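Local coordinates for mandelate racemase/muconate lactonizing enzyme-like protein (Roseovarius sp. TM1035, PDB 3RCY), which is probably a magnesium-dependent isomerase or lyase of the mandelate racemase/muconate lactonizing enzyme group in the enolase superfamily, at residues G34-W38 / D104-A109; G111-W115 / P360-L366; P271-E275 / M300-A306. One frame throughout, in Å; residues are numbered along the deposited sequence.

Overall arrangement
From the N terminus, the chain builds a three-stranded antiparallel sheet, and its last strand, 36-41, meets the end of helix 89-110 in contact 1, closing a loop made largely of helix. Contact 2 follows in series: the chain leaving that helix, 111-115, is met by 360-366, so the barrel strands from 126-131 to 357-358 lie between its two segments. Contacts 1 and 2 touch through D104 and L366. Contact 3, nested inside the loop closed by contact 2, joins helices 266-274 and 290-302 of the barrel and closes a short loop of 24 residues that holds strand 280-281; its centre is about 29 Å from that of contact 2.

Contact 1 (G34-W38 / D104-A109); sequences GITGW and DILGKA
In the N-terminal domain of this enolase-superfamily protein, an edge strand of the antiparallel sheet lies against the last turns of helix 89-110; contact 1 is that sheet-to-helix junction, with G37 and I105 facing each other at its middle. The axes of strand 36-38 and helix 104-109 approach to 7.0 Å and run at 138°. G37 has no side chain, and I105 lays CG1 against the bare backbone, 3.5 Å from G37 N. I105 also packs on L29 and T31 of strand 24-31 and on L4 of strand 4-12.

Just before the strand, I35 splits its branches along the helix. I35 CG2 sits 3.8 Å from K108 CB, the two side chains passing in opposite directions, while I35 CD1 reaches A109 CB at 3.9 Å.

Two polar groups on successive turns of the helix grip the strand backbone. The K108 chain, extended from CG outward, runs over the strand and sets NZ 2.8 Å from T36 O, coming from above the carbonyl plane, 38° out of it. One turn earlier, D104 swings CG anti to its own backbone N (chi1 -163°), toward the strand. Its carboxylate is held from two directions: OD1 accepts from L366 N of contact 2, and OD2 turns to the strand. K108 NZ lies 3.9 Å from D104 OD2, a long salt bridge that may partly offset the carboxylate's charge. D104 OD2 receives the backbone N-H of W38 on its anti lone pair, at 2.8 Å between OD2 and W38 N.

Contact 2 (G111-W115 / P360-L366); sequences GRPVW and PPEAPGL
W115 holds CG between its backbone N and carbonyl carbon (chi1 59°), which turns the indole toward 360-366, and E362 bends at chi2 (-68°) to bring its carboxylate back to the same ring. W115 NE1 donates to P361 O at 2.8 Å, nearly straight at 159° and close to the ring plane. P360 CB lies 3.6 Å from W115 NE1, and E362 OE2 comes obliquely to within 3.5 Å of W115 CZ2. P113 CG covers one face of the indole near its rim.

Here the chain has just left helix 89-110 through a Schellman motif with G111 as C-prime, and the returning chain from the barrel domain pairs with it: P113 and G365 form a single beta bridge. G365 N donates to R112 O at 2.9 Å, and V114 N to G365 O at 3.0 Å. V114 CG2 meets L366 CD2 beside the bridge.

R112 and E362 are bridged by two waters: one accepts from R112 NH1 and donates to E362 O and OE1, the other accepts from R112 NH2 and donates to E362 OE1. Their direct salt bridges go to other partners: R112 NE to E69 of the second subunit, E362 OE2 to K121.

Contact 3 (P271-E275 / M300-A306); sequences PVLRE and MAEVYNA
Two helices of the (beta/alpha)-barrel of the enolase superfamily, 266-274 and 290-302, come together here at their C-terminal ends, and the second ends in a Schellman motif whose C-prime residue is N305, with positive phi. The contact is made without a hydrogen bond across it: L273 supplies most of one side and Y304 of the other.

L273 CB sits over the centre of the Y304 ring in a CH-pi contact, 3.8 Å from the centroid and 12° off the ring normal. Y304 carries CG anti to its carbonyl carbon (chi1 -76°), and with chi2 near a right angle the ring presents its face to the leucine. Farther out, the two methyls of L273 part company. L273 CD1 rests against the end of helix 290-302, 3.7 Å from M300 CB and 3.6 Å from A301 N; L273 CD2 goes to A306 CB at 3.9 Å, beyond the turn. The phenol end of Y304 reaches past the leucine, its OH 3.4 Å from R274 CA and 3.6 Å from R274 CB.

The type I turn from E302 to N305 that ends the helix is tied down at A301 O, which accepts from both Y304 N and A306 N (2.8 Å to the latter), the donors coming from opposite faces of the carbonyl plane.

The contact lies at the interface with the second subunit: R274 NE bonds to Y304 OH of that copy and R274 NH1 to its V303 O, R274 also makes a cation-pi contact with the same tyrosine, and Y304 OH is in turn bonded to R274 of that copy. Within the chain, L273 and V272 pack on L281 of strand 280-281, which follows helix 266-274, and A306 leads into strand 307-308, which runs parallel beside 280-281.

Contact 1 (G34-W38 / D104-A109)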
ATOM      1  N   GLY A  34       3.666  56.113  -6.972  1.00 24.83           N
ATOM      2  CA  GLY A  34       3.886  56.172  -8.419  1.00 24.22           C
ATOM      3  C   GLY A  34       4.662  55.043  -9.085  1.00 23.37           C
ATOM      4  O   GLY A  34       4.850  55.066 -10.302  1.00 23.59           O
ATOM      5  N   ILE A  35       5.103  54.044  -8.318  1.00 21.99           N
ATOM      6  CA  ILE A  35       5.808  52.904  -8.921  1.00 20.87           C
ATOM      7  C   ILE A  35       4.817  52.027  -9.688  1.00 20.09           C
ATOM      8  O   ILE A  35       3.727  51.733  -9.202  1.00 19.92           O
ATOM      9  CB  ILE A  35       6.607  52.067  -7.882  1.00 20.91           C
ATOM     10  CG1 ILE A  35       7.607  52.956  -7.123  1.00 18.70           C
ATOM     11  CG2 ILE A  35       7.344  50.904  -8.567  1.00 17.66           C
ATOM     12  CD1 ILE A  35       8.310  52.272  -5.954  1.00 21.16           C
ATOM     13  N   THR A  36       5.191  51.619 -10.893  1.00 19.63           N
ATOM     14  CA  THR A  36       4.306  50.794 -11.707  1.00 19.01           C
ATOM     15  C   THR A  36       4.871  49.391 -11.877  1.00 18.06           C
ATOM     16  O   THR A  36       6.085  49.211 -11.977  1.00 18.41           O
ATOM     17  CB  THR A  36       4.043  51.420 -13.098  1.00 19.47           C
ATOM     18  OG1 THR A  36       5.288  51.572 -13.794  1.00 26.36           O
ATOM     19  CG2 THR A  36       3.363  52.780 -12.967  1.00 26.06           C
ATOM     20  N   GLY A  37       3.976  48.406 -11.895  1.00 16.75           N
ATOM     21  CA  GLY A  37       4.340  47.016 -12.121  1.00 15.78           C
ATOM     22  C   GLY A  37       3.400  46.373 -13.118  1.00 15.26           C
ATOM     23  O   GLY A  37       2.205  46.696 -13.159  1.00 15.52           O
ATOM     24  N   TRP A  38       3.942  45.468 -13.924  1.00 14.44           N
ATOM     25  CA  TRP A  38       3.168  44.767 -14.937  1.00 14.16           C
ATOM     26  C   TRP A  38       3.092  43.276 -14.647  1.00 13.92           C
ATOM     27  O   TRP A  38       4.063  42.664 -14.198  1.00 13.75           O
ATOM     28  CB  TRP A  38       3.760  44.993 -16.327  1.00 14.27           C
ATOM     29  CG  TRP A  38       3.532  46.380 -16.874  1.00 14.88           C
ATOM     30  CD1 TRP A  38       4.303  47.488 -16.656  1.00 15.17           C
ATOM     31  CD2 TRP A  38       2.465  46.797 -17.741  1.00 15.27           C
ATOM     32  NE1 TRP A  38       3.780  48.572 -17.330  1.00 15.81           N
ATOM     33  CE2 TRP A  38       2.654  48.176 -18.003  1.00 15.18           C
ATOM     34  CE3 TRP A  38       1.365  46.143 -18.315  1.00 14.79           C
ATOM     35  CZ2 TRP A  38       1.790  48.911 -18.824  1.00 16.11           C
ATOM     36  CZ3 TRP A  38       0.503  46.879 -19.136  1.00 15.73           C
ATOM     37  CH2 TRP A  38       0.723  48.250 -19.378  1.00 15.29           C
ATOM     38  N   ASP A 104       7.069  42.949  -9.852  1.00 12.79           N
ATOM     39  CA  ASP A 104       7.648  43.996 -10.687  1.00 13.10           C
ATOM     40  C   ASP A 104       7.832  45.275  -9.848  1.00 13.46           C
ATOM     41  O   ASP A 104       8.920  45.862  -9.837  1.00 13.65           O
ATOM     42  CB  ASP A 104       6.761  44.241 -11.917  1.00 13.08           C
ATOM     43  CG  ASP A 104       7.476  45.009 -13.031  1.00 16.47           C
ATOM     44  OD1 ASP A 104       8.725  45.048 -13.050  1.00 13.10           O
ATOM     45  OD2 ASP A 104       6.771  45.571 -13.903  1.00 13.34           O
ATOM     46  N   ILE A 105       6.778  45.676  -9.130  1.00 13.37           N
ATOM     47  CA  ILE A 105       6.834  46.798  -8.181  1.00 13.38           C
ATOM     48  C   ILE A 105       7.915  46.615  -7.089  1.00 13.53           C
ATOM     49  O   ILE A 105       8.686  47.530  -6.827  1.00 13.25           O
ATOM     50  CB  ILE A 105       5.449  47.064  -7.527  1.00 13.75           C
ATOM     51  CG1 ILE A 105       4.534  47.821  -8.504  1.00 14.12           C
ATOM     52  CG2 ILE A 105       5.595  47.869  -6.223  1.00 14.40           C
ATOM     53  CD1 ILE A 105       3.056  47.666  -8.214  1.00 14.06           C
ATOM     54  N   LEU A 106       7.956  45.435  -6.470  1.00 13.91           N
ATOM     55  CA  LEU A 106       8.909  45.158  -5.393  1.00 14.40           C
ATOM     56  C   LEU A 106      10.350  45.280  -5.875  1.00 14.37           C
ATOM     57  O   LEU A 106      11.167  45.929  -5.218  1.00 14.62           O
ATOM     58  CB  LEU A 106       8.649  43.783  -4.754  1.00 14.64           C
ATOM     59  CG  LEU A 106       7.372  43.699  -3.900  1.00 14.56           C
ATOM     60  CD1 LEU A 106       6.953  42.248  -3.648  1.00 14.98           C
ATOM     61  CD2 LEU A 106       7.521  44.467  -2.572  1.00 15.38           C
ATOM     62  N   GLY A 107      10.656  44.694  -7.030  1.00 13.85           N
ATOM     63  CA  GLY A 107      11.998  44.834  -7.606  1.00 13.98           C
ATOM     64  C   GLY A 107      12.391  46.286  -7.853  1.00 14.82           C
ATOM     65  O   GLY A 107      13.523  46.699  -7.555  1.00 15.37           O
ATOM     66  N   LYS A 108      11.460  47.067  -8.395  1.00 15.08           N
ATOM     67  CA  LYS A 108      11.701  48.497  -8.616  1.00 15.97           C
ATOM     68  C   LYS A 108      11.937  49.244  -7.305  1.00 16.21           C
ATOM     69  O   LYS A 108      12.865  50.050  -7.209  1.00 16.45           O
ATOM     70  CB  LYS A 108      10.565  49.147  -9.431  1.00 16.00           C
ATOM     71  CG  LYS A 108      10.476  48.613 -10.856  1.00 17.84           C
ATOM     72  CD  LYS A 108       9.412  49.308 -11.687  1.00 15.93           C
ATOM     73  CE  LYS A 108       9.234  48.588 -13.021  1.00 17.74           C
ATOM     74  NZ  LYS A 108       8.126  49.187 -13.840  1.00 15.66           N
ATOM     75  N   ALA A 109      11.107  48.966  -6.299  1.00 15.98           N
ATOM     76  CA  ALA A 109      11.250  49.598  -4.987  1.00 16.50           C
ATOM     77  C   ALA A 109      12.569  49.223  -4.296  1.00 16.88           C
ATOM     78  O   ALA A 109      13.185  50.051  -3.621  1.00 16.44           O
ATOM     79  CB  ALA A 109      10.056  49.263  -4.096  1.00 16.31           C
TER

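Contact 2 (G111-W115 / P360-L366)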
ATOM      1  N   GLY A 111      15.260  48.272  -5.982  1.00 16.91           N
ATOM      2  CA  GLY A 111      16.358  48.528  -6.928  1.00 16.54           C
ATOM      3  C   GLY A 111      17.083  47.253  -7.360  1.00 15.81           C
ATOM      4  O   GLY A 111      18.281  47.288  -7.653  1.00 16.14           O
ATOM      5  N   ARG A 112      16.360  46.130  -7.393  1.00 15.00           N
ATOM      6  CA  ARG A 112      16.937  44.819  -7.746  1.00 14.51           C
ATOM      7  C   ARG A 112      16.043  44.055  -8.724  1.00 14.45           C
ATOM      8  O   ARG A 112      14.822  44.253  -8.732  1.00 14.62           O
ATOM      9  CB  ARG A 112      17.161  43.955  -6.486  1.00 14.22           C
ATOM     10  CG  ARG A 112      18.123  44.556  -5.431  1.00 16.42           C
ATOM     11  CD  ARG A 112      19.601  44.635  -5.898  1.00 15.31           C
ATOM     12  NE  ARG A 112      20.185  43.316  -6.185  1.00 16.38           N
ATOM     13  CZ  ARG A 112      20.845  43.003  -7.301  1.00 15.58           C
ATOM     14  NH1 ARG A 112      21.042  43.912  -8.258  1.00 16.26           N
ATOM     15  NH2 ARG A 112      21.330  41.780  -7.459  1.00 15.81           N
ATOM     16  N   PRO A 113      16.638  43.161  -9.535  1.00 13.62           N
ATOM     17  CA  PRO A 113      15.800  42.265 -10.332  1.00 13.05           C
ATOM     18  C   PRO A 113      14.995  41.342  -9.428  1.00 13.05           C
ATOM     19  O   PRO A 113      15.409  41.068  -8.296  1.00 13.30           O
ATOM     20  CB  PRO A 113      16.807  41.455 -11.152  1.00 12.81           C
ATOM     21  CG  PRO A 113      18.131  41.701 -10.539  1.00 17.67           C
ATOM     22  CD  PRO A 113      18.078  42.978  -9.794  1.00 13.62           C
ATOM     23  N   VAL A 114      13.849  40.880  -9.916  1.00 12.96           N
ATOM     24  CA  VAL A 114      12.998  39.978  -9.138  1.00 13.09           C
ATOM     25  C   VAL A 114      13.760  38.735  -8.634  1.00 13.51           C
ATOM     26  O   VAL A 114      13.648  38.380  -7.458  1.00 13.58           O
ATOM     27  CB  VAL A 114      11.710  39.606  -9.925  1.00 12.60           C
ATOM     28  CG1 VAL A 114      10.932  38.470  -9.242  1.00 13.05           C
ATOM     29  CG2 VAL A 114      10.816  40.839 -10.083  1.00 13.49           C
ATOM     30  N   TRP A 115      14.545  38.092  -9.500  1.00 13.72           N
ATOM     31  CA  TRP A 115      15.296  36.883  -9.093  1.00 14.16           C
ATOM     32  C   TRP A 115      16.182  37.109  -7.863  1.00 13.86           C
ATOM     33  O   TRP A 115      16.371  36.190  -7.053  1.00 13.38           O
ATOM     34  CB  TRP A 115      16.114  36.266 -10.252  1.00 14.90           C
ATOM     35  CG  TRP A 115      17.141  37.169 -10.883  1.00 16.26           C
ATOM     36  CD1 TRP A 115      17.031  37.818 -12.080  1.00 16.05           C
ATOM     37  CD2 TRP A 115      18.444  37.503 -10.369  1.00 16.26           C
ATOM     38  NE1 TRP A 115      18.170  38.542 -12.336  1.00 16.70           N
ATOM     39  CE2 TRP A 115      19.052  38.369 -11.304  1.00 16.93           C
ATOM     40  CE3 TRP A 115      19.152  37.158  -9.209  1.00 16.75           C
ATOM     41  CZ2 TRP A 115      20.331  38.909 -11.111  1.00 16.98           C
ATOM     42  CZ3 TRP A 115      20.419  37.695  -9.013  1.00 16.95           C
ATOM     43  CH2 TRP A 115      20.997  38.560  -9.966  1.00 17.74           C
ATOM     44  N   PRO A 360      19.287  35.974 -17.352  1.00 18.66           N
ATOM     45  CA  PRO A 360      18.459  36.749 -16.417  1.00 18.90           C
ATOM     46  C   PRO A 360      18.797  38.233 -16.512  1.00 18.93           C
ATOM     47  O   PRO A 360      19.981  38.587 -16.504  1.00 19.29           O
ATOM     48  CB  PRO A 360      18.879  36.208 -15.047  1.00 18.91           C
ATOM     49  CG  PRO A 360      19.341  34.816 -15.330  1.00 20.53           C
ATOM     50  CD  PRO A 360      20.004  34.880 -16.674  1.00 18.79           C
ATOM     51  N   PRO A 361      17.771  39.098 -16.632  1.00 18.58           N
ATOM     52  CA  PRO A 361      18.036  40.538 -16.701  1.00 18.71           C
ATOM     53  C   PRO A 361      18.543  41.095 -15.372  1.00 18.56           C
ATOM     54  O   PRO A 361      18.208  40.566 -14.298  1.00 18.19           O
ATOM     55  CB  PRO A 361      16.674  41.141 -17.069  1.00 18.86           C
ATOM     56  CG  PRO A 361      15.672  40.117 -16.738  1.00 16.21           C
ATOM     57  CD  PRO A 361      16.350  38.783 -16.869  1.00 18.36           C
ATOM     58  N   GLU A 362      19.358  42.145 -15.460  1.00 18.44           N
ATOM     59  CA  GLU A 362      19.983  42.755 -14.289  1.00 18.71           C
ATOM     60  C   GLU A 362      19.272  44.025 -13.818  1.00 18.72           C
ATOM     61  O   GLU A 362      19.519  44.481 -12.698  1.00 18.81           O
ATOM     62  CB  GLU A 362      21.467  43.054 -14.561  1.00 19.26           C
ATOM     63  CG  GLU A 362      22.354  41.812 -14.718  1.00 22.63           C
ATOM     64  CD  GLU A 362      22.532  41.011 -13.418  1.00 20.09           C
ATOM     65  OE1 GLU A 362      22.495  41.599 -12.310  1.00 22.53           O
ATOM     66  OE2 GLU A 362      22.708  39.778 -13.517  1.00 22.64           O
ATOM     67  N   ALA A 363      18.404  44.587 -14.666  1.00 18.38           N
ATOM     68  CA  ALA A 363      17.632  45.792 -14.328  1.00 18.47           C
ATOM     69  C   ALA A 363      16.607  45.522 -13.208  1.00 18.52           C
ATOM     70  O   ALA A 363      16.296  44.362 -12.924  1.00 18.73           O
ATOM     71  CB  ALA A 363      16.936  46.343 -15.573  1.00 18.68           C
ATOM     72  N   PRO A 364      16.078  46.589 -12.563  1.00 17.99           N
ATOM     73  CA  PRO A 364      15.164  46.372 -11.433  1.00 17.26           C
ATOM     74  C   PRO A 364      13.832  45.752 -11.850  1.00 16.78           C
ATOM     75  O   PRO A 364      13.448  45.859 -13.019  1.00 17.31           O
ATOM     76  CB  PRO A 364      14.941  47.786 -10.883  1.00 17.63           C
ATOM     77  CG  PRO A 364      16.074  48.601 -11.423  1.00 24.85           C
ATOM     78  CD  PRO A 364      16.371  48.020 -12.762  1.00 17.98           C
ATOM     79  N   GLY A 365      13.149  45.096 -10.908  1.00 15.10           N
ATOM     80  CA  GLY A 365      11.845  44.498 -11.183  1.00 14.45           C
ATOM     81  C   GLY A 365      11.937  43.354 -12.175  1.00 13.97           C
ATOM     82  O   GLY A 365      12.901  42.580 -12.152  1.00 13.66           O
ATOM     83  N   LEU A 366      10.947  43.244 -13.058  1.00 13.42           N
ATOM     84  CA  LEU A 366      10.978  42.206 -14.090  1.00 13.65           C
ATOM     85  C   LEU A 366      11.981  42.542 -15.198  1.00 14.24           C
ATOM     86  O   LEU A 366      12.279  41.708 -16.050  1.00 14.54           O
ATOM     87  CB  LEU A 366       9.578  41.962 -14.675  1.00 13.59           C
ATOM     88  CG  LEU A 366       8.541  41.275 -13.778  1.00 13.01           C
ATOM     89  CD1 LEU A 366       7.168  41.300 -14.452  1.00 13.25           C
ATOM     90  CD2 LEU A 366       8.926  39.832 -13.412  1.00 13.16           C
TER
HETATM   91  O   HOH W   1      21.579  43.714 -11.090  1.00 11.78           O
HETATM   92  O   HOH W   2      23.261  41.343  -9.592  1.00 18.00           O

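Contact 3 (P271-E275 / M300-A306)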
ATOM      1  N   PRO A 271      -0.162  16.844  -4.839  1.00 13.56           N
ATOM      2  CA  PRO A 271      -0.605  15.476  -5.138  1.00 13.18           C
ATOM      3  C   PRO A 271      -0.006  14.882  -6.420  1.00 12.84           C
ATOM      4  O   PRO A 271       0.233  13.675  -6.472  1.00 13.19           O
ATOM      5  CB  PRO A 271      -2.124  15.618  -5.281  1.00 13.56           C
ATOM      6  CG  PRO A 271      -2.465  16.811  -4.449  1.00 14.91           C
ATOM      7  CD  PRO A 271      -1.315  17.751  -4.669  1.00 13.91           C
ATOM      8  N   VAL A 272       0.232  15.712  -7.432  1.00 12.47           N
ATOM      9  CA  VAL A 272       0.884  15.263  -8.668  1.00 12.22           C
ATOM     10  C   VAL A 272       2.256  14.650  -8.351  1.00 12.64           C
ATOM     11  O   VAL A 272       2.598  13.577  -8.851  1.00 12.90           O
ATOM     12  CB  VAL A 272       1.006  16.419  -9.688  1.00 11.86           C
ATOM     13  CG1 VAL A 272       1.949  16.057 -10.835  1.00 13.68           C
ATOM     14  CG2 VAL A 272      -0.384  16.806 -10.238  1.00 13.99           C
ATOM     15  N   LEU A 273       3.024  15.328  -7.501  1.00 12.40           N
ATOM     16  CA  LEU A 273       4.314  14.817  -7.051  1.00 12.26           C
ATOM     17  C   LEU A 273       4.157  13.580  -6.168  1.00 12.62           C
ATOM     18  O   LEU A 273       4.751  12.529  -6.431  1.00 12.62           O
ATOM     19  CB  LEU A 273       5.105  15.911  -6.318  1.00 11.55           C
ATOM     20  CG  LEU A 273       5.600  17.121  -7.133  1.00 16.45           C
ATOM     21  CD1 LEU A 273       6.051  18.267  -6.208  1.00 11.22           C
ATOM     22  CD2 LEU A 273       6.721  16.739  -8.128  1.00 11.18           C
ATOM     23  N   ARG A 274       3.332  13.701  -5.133  1.00 13.07           N
ATOM     24  CA  ARG A 274       3.168  12.640  -4.142  1.00 13.91           C
ATOM     25  C   ARG A 274       2.710  11.320  -4.777  1.00 13.91           C
ATOM     26  O   ARG A 274       3.138  10.245  -4.356  1.00 13.78           O
ATOM     27  CB  ARG A 274       2.180  13.095  -3.058  1.00 15.16           C
ATOM     28  CG  ARG A 274       2.194  12.269  -1.782  1.00 28.96           C
ATOM     29  CD  ARG A 274       1.089  12.738  -0.854  1.00 18.21           C
ATOM     30  NE  ARG A 274       1.337  14.082  -0.335  1.00 29.96           N
ATOM     31  CZ  ARG A 274       0.421  15.042  -0.248  1.00 19.86           C
ATOM     32  NH1 ARG A 274       0.753  16.231   0.246  1.00 30.48           N
ATOM     33  NH2 ARG A 274      -0.826  14.838  -0.672  1.00 30.97           N
ATOM     34  N   GLU A 275       1.845  11.401  -5.789  1.00 13.88           N
ATOM     35  CA  GLU A 275       1.358  10.190  -6.457  1.00 14.57           C
ATOM     36  C   GLU A 275       2.261   9.705  -7.605  1.00 13.88           C
ATOM     37  O   GLU A 275       2.006   8.661  -8.203  1.00 13.71           O
ATOM     38  CB  GLU A 275      -0.095  10.375  -6.940  1.00 16.14           C
ATOM     39  CG  GLU A 275      -1.099  10.734  -5.837  1.00 33.28           C
ATOM     40  CD  GLU A 275      -1.095   9.758  -4.654  1.00 19.16           C
ATOM     41  OE1 GLU A 275      -1.080   8.520  -4.878  1.00 34.36           O
ATOM     42  OE2 GLU A 275      -1.111  10.233  -3.493  1.00 34.10           O
ATOM     43  N   MET A 300       8.951  21.890  -3.319  1.00 11.13           N
ATOM     44  CA  MET A 300       8.323  20.566  -3.283  1.00 12.14           C
ATOM     45  C   MET A 300       8.912  19.630  -4.340  1.00 11.72           C
ATOM     46  O   MET A 300       9.254  18.477  -4.040  1.00 11.57           O
ATOM     47  CB  MET A 300       6.809  20.687  -3.454  1.00 13.26           C
ATOM     48  CG  MET A 300       6.151  21.316  -2.253  1.00 18.39           C
ATOM     49  SD  MET A 300       4.528  21.972  -2.620  1.00 15.27           S
ATOM     50  CE  MET A 300       4.402  23.151  -1.275  1.00 18.72           C
ATOM     51  N   ALA A 301       9.049  20.125  -5.568  1.00 11.07           N
ATOM     52  CA  ALA A 301       9.695  19.337  -6.624  1.00 10.94           C
ATOM     53  C   ALA A 301      11.116  18.889  -6.247  1.00 10.82           C
ATOM     54  O   ALA A 301      11.521  17.761  -6.567  1.00 10.97           O
ATOM     55  CB  ALA A 301       9.695  20.104  -7.940  1.00 10.76           C
ATOM     56  N   GLU A 302      11.864  19.764  -5.568  1.00 10.67           N
ATOM     57  CA  GLU A 302      13.210  19.420  -5.095  1.00 10.75           C
ATOM     58  C   GLU A 302      13.245  18.137  -4.279  1.00 10.94           C
ATOM     59  O   GLU A 302      14.125  17.301  -4.495  1.00 10.89           O
ATOM     60  CB  GLU A 302      13.838  20.545  -4.270  1.00 10.93           C
ATOM     61  CG  GLU A 302      14.304  21.760  -5.055  1.00 14.08           C
ATOM     62  CD  GLU A 302      15.189  22.651  -4.201  1.00 12.29           C
ATOM     63  OE1 GLU A 302      16.334  22.240  -3.914  1.00 14.85           O
ATOM     64  OE2 GLU A 302      14.741  23.744  -3.796  1.00 14.20           O
ATOM     65  N   VAL A 303      12.301  17.976  -3.346  1.00 10.85           N
ATOM     66  CA  VAL A 303      12.293  16.790  -2.473  1.00 11.44           C
ATOM     67  C   VAL A 303      11.700  15.537  -3.131  1.00 12.22           C
ATOM     68  O   VAL A 303      11.592  14.481  -2.496  1.00 12.77           O
ATOM     69  CB  VAL A 303      11.647  17.052  -1.087  1.00 11.14           C
ATOM     70  CG1 VAL A 303      12.421  18.148  -0.354  1.00 14.05           C
ATOM     71  CG2 VAL A 303      10.164  17.408  -1.208  1.00 13.58           C
ATOM     72  N   TYR A 304      11.324  15.668  -4.399  1.00 11.84           N
ATOM     73  CA  TYR A 304      10.973  14.516  -5.232  1.00 11.77           C
ATOM     74  C   TYR A 304      12.010  14.306  -6.330  1.00 12.21           C
ATOM     75  O   TYR A 304      11.806  13.472  -7.203  1.00 12.56           O
ATOM     76  CB  TYR A 304       9.573  14.681  -5.845  1.00 11.12           C
ATOM     77  CG  TYR A 304       8.477  14.426  -4.841  1.00 14.49           C
ATOM     78  CD1 TYR A 304       8.063  15.431  -3.976  1.00 10.59           C
ATOM     79  CD2 TYR A 304       7.898  13.160  -4.716  1.00 10.92           C
ATOM     80  CE1 TYR A 304       7.078  15.199  -3.018  1.00 14.72           C
ATOM     81  CE2 TYR A 304       6.905  12.912  -3.760  1.00 14.61           C
ATOM     82  CZ  TYR A 304       6.502  13.938  -2.915  1.00 11.27           C
ATOM     83  OH  TYR A 304       5.518  13.726  -1.970  1.00 14.58           O
ATOM     84  N   ASN A 305      13.117  15.053  -6.268  1.00 12.26           N
ATOM     85  CA  ASN A 305      14.158  15.032  -7.315  1.00 12.15           C
ATOM     86  C   ASN A 305      13.515  15.280  -8.683  1.00 12.18           C
ATOM     87  O   ASN A 305      13.810  14.600  -9.686  1.00 12.46           O
ATOM     88  CB  ASN A 305      14.951  13.715  -7.277  1.00 12.79           C
ATOM     89  CG  ASN A 305      16.253  13.776  -8.082  1.00 15.63           C
ATOM     90  OD1 ASN A 305      16.798  14.856  -8.337  1.00 13.63           O
ATOM     91  ND2 ASN A 305      16.746  12.615  -8.487  1.00 13.13           N
ATOM     92  N   ALA A 306      12.619  16.264  -8.691  1.00 11.80           N
ATOM     93  CA  ALA A 306      11.805  16.618  -9.850  1.00 11.41           C
ATOM     94  C   ALA A 306      12.160  18.044 -10.263  1.00 11.26           C
ATOM     95  O   ALA A 306      12.782  18.774  -9.489  1.00 11.28           O
ATOM     96  CB  ALA A 306      10.326  16.506  -9.498  1.00 11.00           C
TER